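Local structure of dally-like, isoform A (Drosophila melanogaster, 6XTZ) at residues K240-Y250 with M482-Y492. The protein is probably a GPI-anchored cell-surface heparan sulfate proteoglycan of the glypican family that binds Wnt and Hedgehog proteins and shields the Wnt lipid to allow signalling at a distance. The protein carries 5 engineered substitutions. Numbering follows the deposited sequence.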
ATOM      1  N   LYS A 240      18.831 -25.747 -30.497  1.00 56.07           N
ATOM      2  CA  LYS A 240      19.070 -27.181 -30.575  1.00 60.28           C
ATOM      3  C   LYS A 240      18.080 -27.893 -31.489  1.00 59.56           C
ATOM      4  O   LYS A 240      17.980 -29.122 -31.436  1.00 58.53           O
ATOM      5  CB  LYS A 240      19.027 -27.808 -29.181  1.00 60.17           C
ATOM      6  CG  LYS A 240      20.251 -27.524 -28.323  1.00 58.61           C
ATOM      7  CD  LYS A 240      20.248 -28.390 -27.075  1.00 60.05           C
ATOM      8  CE  LYS A 240      21.544 -28.239 -26.305  1.00 62.02           C
ATOM      9  NZ  LYS A 240      21.621 -29.167 -25.143  1.00 62.27           N
ATOM     10  N   GLY A 241      17.354 -27.154 -32.324  1.00 57.30           N
ATOM     11  CA  GLY A 241      16.380 -27.759 -33.204  1.00 57.52           C
ATOM     12  C   GLY A 241      15.062 -28.109 -32.556  1.00 64.17           C
ATOM     13  O   GLY A 241      14.204 -28.706 -33.217  1.00 70.40           O
ATOM     14  N   TYR A 242      14.866 -27.755 -31.288  1.00 60.04           N
ATOM     15  CA  TYR A 242      13.635 -28.060 -30.576  1.00 64.07           C
ATOM     16  C   TYR A 242      12.603 -26.965 -30.805  1.00 62.13           C
ATOM     17  O   TYR A 242      12.938 -25.779 -30.868  1.00 56.81           O
ATOM     18  CB  TYR A 242      13.904 -28.215 -29.079  1.00 65.35           C
ATOM     19  CG  TYR A 242      14.875 -29.322 -28.732  1.00 63.05           C
ATOM     20  CD1 TYR A 242      14.877 -30.519 -29.437  1.00 62.81           C
ATOM     21  CD2 TYR A 242      15.788 -29.170 -27.697  1.00 63.52           C
ATOM     22  CE1 TYR A 242      15.761 -31.534 -29.118  1.00 65.57           C
ATOM     23  CE2 TYR A 242      16.676 -30.178 -27.373  1.00 65.82           C
ATOM     24  CZ  TYR A 242      16.659 -31.357 -28.086  1.00 68.19           C
ATOM     25  OH  TYR A 242      17.543 -32.361 -27.763  1.00 70.76           O
ATOM     26  N   THR A 243      11.338 -27.371 -30.927  1.00 63.52           N
ATOM     27  CA  THR A 243      10.240 -26.437 -31.117  1.00 61.74           C
ATOM     28  C   THR A 243       9.342 -26.304 -29.896  1.00 56.88           C
ATOM     29  O   THR A 243       8.451 -25.447 -29.896  1.00 56.13           O
ATOM     30  CB  THR A 243       9.385 -26.856 -32.322  1.00 62.39           C
ATOM     31  OG1 THR A 243       8.807 -28.145 -32.074  1.00 61.32           O
ATOM     32  CG2 THR A 243      10.237 -26.925 -33.581  1.00 62.58           C
ATOM     33  N   GLU A 244       9.549 -27.115 -28.862  1.00 54.79           N
ATOM     34  CA  GLU A 244       8.666 -27.102 -27.706  1.00 55.77           C
ATOM     35  C   GLU A 244       8.860 -25.838 -26.877  1.00 60.62           C
ATOM     36  O   GLU A 244       9.934 -25.228 -26.864  1.00 62.00           O
ATOM     37  CB  GLU A 244       8.906 -28.334 -26.831  1.00 53.24           C
ATOM     38  CG  GLU A 244       8.418 -29.645 -27.430  1.00 57.92           C
ATOM     39  CD  GLU A 244       9.381 -30.228 -28.448  1.00 62.78           C
ATOM     40  OE1 GLU A 244       9.040 -31.261 -29.062  1.00 66.55           O
ATOM     41  OE2 GLU A 244      10.478 -29.660 -28.634  1.00 64.06           O
ATOM     42  N   LYS A 245       7.796 -25.448 -26.179  1.00 58.19           N
ATOM     43  CA  LYS A 245       7.850 -24.315 -25.276  1.00 59.19           C
ATOM     44  C   LYS A 245       8.632 -24.679 -24.014  1.00 56.40           C
ATOM     45  O   LYS A 245       8.789 -25.858 -23.687  1.00 54.34           O
ATOM     46  CB  LYS A 245       6.436 -23.865 -24.912  1.00 59.69           C
ATOM     47  CG  LYS A 245       5.688 -23.171 -26.037  1.00 66.29           C
ATOM     48  CD  LYS A 245       6.408 -21.907 -26.480  1.00 71.58           C
ATOM     49  CE  LYS A 245       5.514 -21.032 -27.348  1.00 78.88           C
ATOM     50  NZ  LYS A 245       5.029 -21.749 -28.559  1.00 83.60           N
ATOM     51  N   PRO A 246       9.141 -23.682 -23.292  1.00 51.90           N
ATOM     52  CA  PRO A 246       9.824 -23.971 -22.028  1.00 48.67           C
ATOM     53  C   PRO A 246       8.856 -24.502 -20.984  1.00 50.25           C
ATOM     54  O   PRO A 246       7.655 -24.218 -21.014  1.00 51.02           O
ATOM     55  CB  PRO A 246      10.395 -22.610 -21.609  1.00 49.97           C
ATOM     56  CG  PRO A 246      10.345 -21.761 -22.838  1.00 51.00           C
ATOM     57  CD  PRO A 246       9.190 -22.251 -23.635  1.00 52.24           C
ATOM     58  N   CYS A 247       9.390 -25.287 -20.053  1.00 46.73           N
ATOM     59  CA  CYS A 247       8.577 -25.790 -18.958  1.00 49.56           C
ATOM     60  C   CYS A 247       8.141 -24.639 -18.056  1.00 47.82           C
ATOM     61  O   CYS A 247       8.860 -23.650 -17.881  1.00 50.71           O
ATOM     62  CB  CYS A 247       9.346 -26.836 -18.151  1.00 52.90           C
ATOM     63  SG  CYS A 247      10.038 -28.200 -19.128  1.00 60.59           S
ATOM     64  N   THR A 248       6.941 -24.772 -17.489  1.00 46.98           N
ATOM     65  CA  THR A 248       6.380 -23.698 -16.676  1.00 42.73           C
ATOM     66  C   THR A 248       7.243 -23.423 -15.450  1.00 44.47           C
ATOM     67  O   THR A 248       7.681 -22.290 -15.223  1.00 49.58           O
ATOM     68  CB  THR A 248       4.949 -24.046 -16.263  1.00 47.60           C
ATOM     69  OG1 THR A 248       4.140 -24.190 -17.435  1.00 53.99           O
ATOM     70  CG2 THR A 248       4.363 -22.949 -15.384  1.00 40.34           C
ATOM     71  N   ASN A 249       7.504 -24.460 -14.648  1.00 42.82           N
ATOM     72  CA  ASN A 249       8.328 -24.285 -13.457  1.00 48.70           C
ATOM     73  C   ASN A 249       9.727 -23.795 -13.808  1.00 51.82           C
ATOM     74  O   ASN A 249      10.325 -23.024 -13.048  1.00 53.59           O
ATOM     75  CB  ASN A 249       8.399 -25.594 -12.672  1.00 53.14           C
ATOM     76  CG  ASN A 249       7.080 -25.944 -12.006  1.00 57.15           C
ATOM     77  OD1 ASN A 249       6.064 -25.285 -12.229  1.00 53.49           O
ATOM     78  ND2 ASN A 249       7.089 -26.988 -11.187  1.00 58.56           N
ATOM     79  N   TYR A 250      10.260 -24.225 -14.953  1.00 43.18           N
ATOM     80  CA  TYR A 250      11.541 -23.706 -15.418  1.00 45.01           C
ATOM     81  C   TYR A 250      11.445 -22.214 -15.717  1.00 46.63           C
ATOM     82  O   TYR A 250      12.302 -21.428 -15.294  1.00 46.40           O
ATOM     83  CB  TYR A 250      11.999 -24.492 -16.649  1.00 44.36           C
ATOM     84  CG  TYR A 250      13.274 -23.993 -17.292  1.00 43.77           C
ATOM     85  CD1 TYR A 250      14.330 -23.517 -16.524  1.00 44.50           C
ATOM     86  CD2 TYR A 250      13.428 -24.021 -18.672  1.00 43.49           C
ATOM     87  CE1 TYR A 250      15.494 -23.063 -17.116  1.00 44.03           C
ATOM     88  CE2 TYR A 250      14.590 -23.575 -19.271  1.00 41.55           C
ATOM     89  CZ  TYR A 250      15.619 -23.097 -18.489  1.00 46.85           C
ATOM     90  OH  TYR A 250      16.777 -22.648 -19.082  1.00 53.01           O
ATOM     91  N   MET A 482       6.354 -32.971 -22.759  1.00109.95           N
ATOM     92  CA  MET A 482       7.486 -32.488 -23.542  1.00106.54           C
ATOM     93  C   MET A 482       7.589 -30.975 -23.391  1.00 94.32           C
ATOM     94  O   MET A 482       6.713 -30.235 -23.855  1.00 89.27           O
ATOM     95  CB  MET A 482       7.336 -32.878 -25.011  1.00114.85           C
ATOM     96  CG  MET A 482       7.423 -34.372 -25.279  1.00122.71           C
ATOM     97  SD  MET A 482       6.092 -35.316 -24.514  1.00130.57           S
ATOM     98  CE  MET A 482       6.468 -36.965 -25.104  1.00133.42           C
ATOM     99  N   CYS A 483       8.663 -30.517 -22.751  1.00 88.21           N
ATOM    100  CA  CYS A 483       8.933 -29.091 -22.634  1.00 76.90           C
ATOM    101  C   CYS A 483      10.429 -28.890 -22.446  1.00 72.89           C
ATOM    102  O   CYS A 483      11.143 -29.781 -21.978  1.00 70.25           O
ATOM    103  CB  CYS A 483       8.143 -28.456 -21.483  1.00 69.76           C
ATOM    104  SG  CYS A 483       8.423 -29.193 -19.857  1.00 63.72           S
ATOM    105  N   TRP A 484      10.891 -27.700 -22.822  1.00 69.57           N
ATOM    106  CA  TRP A 484      12.307 -27.356 -22.773  1.00 63.24           C
ATOM    107  C   TRP A 484      12.712 -27.036 -21.338  1.00 64.71           C
ATOM    108  O   TRP A 484      12.171 -26.107 -20.728  1.00 61.55           O
ATOM    109  CB  TRP A 484      12.573 -26.175 -23.703  1.00 57.18           C
ATOM    110  CG  TRP A 484      13.905 -25.508 -23.543  1.00 54.49           C
ATOM    111  CD1 TRP A 484      14.152 -24.307 -22.944  1.00 51.78           C
ATOM    112  CD2 TRP A 484      15.171 -25.992 -24.008  1.00 54.20           C
ATOM    113  NE1 TRP A 484      15.493 -24.016 -23.001  1.00 52.43           N
ATOM    114  CE2 TRP A 484      16.140 -25.034 -23.649  1.00 51.57           C
ATOM    115  CE3 TRP A 484      15.579 -27.144 -24.688  1.00 55.74           C
ATOM    116  CZ2 TRP A 484      17.492 -25.192 -23.947  1.00 49.18           C
ATOM    117  CZ3 TRP A 484      16.921 -27.299 -24.983  1.00 51.51           C
ATOM    118  CH2 TRP A 484      17.860 -26.330 -24.612  1.00 51.40           C
ATOM    119  N   ASN A 485      13.658 -27.805 -20.795  1.00 62.84           N
ATOM    120  CA  ASN A 485      14.104 -27.631 -19.418  1.00 58.45           C
ATOM    121  C   ASN A 485      15.466 -26.954 -19.316  1.00 58.66           C
ATOM    122  O   ASN A 485      16.062 -26.946 -18.236  1.00 63.07           O
ATOM    123  CB  ASN A 485      14.132 -28.979 -18.690  1.00 52.86           C
ATOM    124  CG  ASN A 485      15.116 -29.972 -19.301  1.00 57.63           C
ATOM    125  OD1 ASN A 485      15.927 -29.625 -20.160  1.00 54.54           O
ATOM    126  ND2 ASN A 485      15.049 -31.218 -18.845  1.00 60.11           N
ATOM    127  N   GLY A 486      15.971 -26.392 -20.412  1.00 48.26           N
ATOM    128  CA  GLY A 486      17.268 -25.762 -20.440  1.00 49.25           C
ATOM    129  C   GLY A 486      18.359 -26.604 -21.069  1.00 59.30           C
ATOM    130  O   GLY A 486      19.389 -26.054 -21.472  1.00 64.24           O
ATOM    131  N   HIS A 487      18.160 -27.916 -21.173  1.00 61.29           N
ATOM    132  CA  HIS A 487      19.172 -28.783 -21.760  1.00 64.53           C
ATOM    133  C   HIS A 487      18.559 -29.671 -22.834  1.00 61.03           C
ATOM    134  O   HIS A 487      19.105 -29.797 -23.937  1.00 55.69           O
ATOM    135  CB  HIS A 487      19.837 -29.635 -20.676  1.00 72.43           C
ATOM    136  CG  HIS A 487      20.508 -28.835 -19.602  1.00 84.28           C
ATOM    137  ND1 HIS A 487      21.721 -28.206 -19.788  1.00 87.76           N
ATOM    138  CD2 HIS A 487      20.138 -28.567 -18.329  1.00 87.60           C
ATOM    139  CE1 HIS A 487      22.069 -27.586 -18.675  1.00 88.70           C
ATOM    140  NE2 HIS A 487      21.125 -27.789 -17.773  1.00 87.32           N
ATOM    141  N   THR A 488      17.416 -30.279 -22.527  1.00 62.39           N
ATOM    142  CA  THR A 488      16.761 -31.209 -23.435  1.00 69.14           C
ATOM    143  C   THR A 488      15.252 -31.023 -23.339  1.00 69.66           C
ATOM    144  O   THR A 488      14.751 -30.175 -22.594  1.00 70.09           O
ATOM    145  CB  THR A 488      17.155 -32.657 -23.120  1.00 72.06           C
ATOM    146  OG1 THR A 488      16.373 -33.554 -23.919  1.00 80.66           O
ATOM    147  CG2 THR A 488      16.925 -32.961 -21.648  1.00 66.08           C
ATOM    148  N   ILE A 489      14.524 -31.819 -24.113  1.00 69.61           N
ATOM    149  CA  ILE A 489      13.064 -31.854 -24.058  1.00 65.60           C
ATOM    150  C   ILE A 489      12.711 -33.010 -23.130  1.00 65.79           C
ATOM    151  O   ILE A 489      12.504 -34.147 -23.559  1.00 62.83           O
ATOM    152  CB  ILE A 489      12.440 -32.004 -25.443  1.00 65.39           C
ATOM    153  CG1 ILE A 489      12.892 -30.861 -26.349  1.00 67.33           C
ATOM    154  CG2 ILE A 489      10.924 -32.027 -25.345  1.00 65.34           C
ATOM    155  CD1 ILE A 489      12.528 -29.490 -25.822  1.00 66.95           C
ATOM    156  N   ASP A 490      12.654 -32.717 -21.835  1.00 68.77           N
ATOM    157  CA  ASP A 490      12.423 -33.732 -20.820  1.00 73.12           C
ATOM    158  C   ASP A 490      11.757 -33.065 -19.622  1.00 77.47           C
ATOM    159  O   ASP A 490      11.375 -31.893 -19.675  1.00 78.59           O
ATOM    160  CB  ASP A 490      13.742 -34.423 -20.449  1.00 75.53           C
ATOM    161  CG  ASP A 490      13.548 -35.853 -19.992  1.00 83.20           C
ATOM    162  OD1 ASP A 490      12.438 -36.186 -19.525  1.00 86.46           O
ATOM    163  OD2 ASP A 490      14.506 -36.647 -20.104  1.00 86.42           O
ATOM    164  N   ARG A 491      11.620 -33.817 -18.534  1.00 78.20           N
ATOM    165  CA  ARG A 491      11.026 -33.278 -17.320  1.00 82.66           C
ATOM    166  C   ARG A 491      11.987 -32.320 -16.628  1.00 78.30           C
ATOM    167  O   ARG A 491      13.194 -32.565 -16.558  1.00 79.07           O
ATOM    168  CB  ARG A 491      10.644 -34.412 -16.370  1.00 92.26           C
ATOM    169  CG  ARG A 491       9.295 -35.048 -16.657  1.00100.48           C
ATOM    170  CD  ARG A 491       9.191 -36.424 -16.017  1.00109.46           C
ATOM    171  NE  ARG A 491      10.066 -36.559 -14.855  1.00115.35           N
ATOM    172  CZ  ARG A 491       9.695 -36.312 -13.603  1.00117.67           C
ATOM    173  NH1 ARG A 491      10.562 -36.465 -12.610  1.00118.28           N
ATOM    174  NH2 ARG A 491       8.458 -35.915 -13.341  1.00118.17           N
ATOM    175  N   TYR A 492      11.440 -31.220 -16.115  1.00 72.77           N
ATOM    176  CA  TYR A 492      12.223 -30.261 -15.345  1.00 66.79           C
ATOM    177  C   TYR A 492      12.350 -30.761 -13.912  1.00 72.78           C
ATOM    178  O   TYR A 492      11.343 -30.930 -13.215  1.00 73.59           O
ATOM    179  CB  TYR A 492      11.568 -28.883 -15.398  1.00 60.71           C
ATOM    180  CG  TYR A 492      12.343 -27.796 -14.689  1.00 56.63           C
ATOM    181  CD1 TYR A 492      13.576 -27.370 -15.166  1.00 55.09           C
ATOM    182  CD2 TYR A 492      11.834 -27.185 -13.552  1.00 50.79           C
ATOM    183  CE1 TYR A 492      14.284 -26.371 -14.523  1.00 53.93           C
ATOM    184  CE2 TYR A 492      12.535 -26.187 -12.902  1.00 53.00           C
ATOM    185  CZ  TYR A 492      13.757 -25.783 -13.391  1.00 54.68           C
ATOM    186  OH  TYR A 492      14.453 -24.789 -12.741  1.00 53.19           O
TER
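W484, Y250 and C247 carry this contact, where a loop running into helix 248-258 meets a second loop in the cysteine-rich end of the elongated glypican core. The disulfide C247–C483 joins them covalently, with chi3 at 93°. Beside it a single beta bridge pairs P246 with W484: W484 N donates to K245 O (2.9 Å, nearly straight at 172°), and C247 N donates to W484 O at 3.0 Å. The W484 indole, its CG anti to the backbone N (chi1 167°), lies between two tyrosines. Its six-membered ring meets Y242 rim to rim, CZ3 standing 3.5 Å from Y242 CD2, while its five-membered ring sits obliquely to Y250. One face of Y242 receives I489 CG1 in a CH-pi contact. The N485 carbonyl lies over one face of the Y250 ring, and Y250 CB points at the centre of the Y492 ring, 3.6 Å from the centroid. K240 stretches past the indole edge so that NZ reaches a lone pair of H487 O (2.9 Å); E41 pairs with the same ammonium. N485 OD1 accepts from H487 N and T488 N in an Asx motif, bracing the loop that carries these groups. Helix 224-234 backs the cluster: K232 O accepts from W484 NE1, and M233 touches P246 and Y250. Through C247, the N-cap of helix 248-258, the disulfide ties the loop between helices 459-467 and 513-538 to that helix start; Y492 OH, hydrogen-bonded with N253 ND2, reaches further along it.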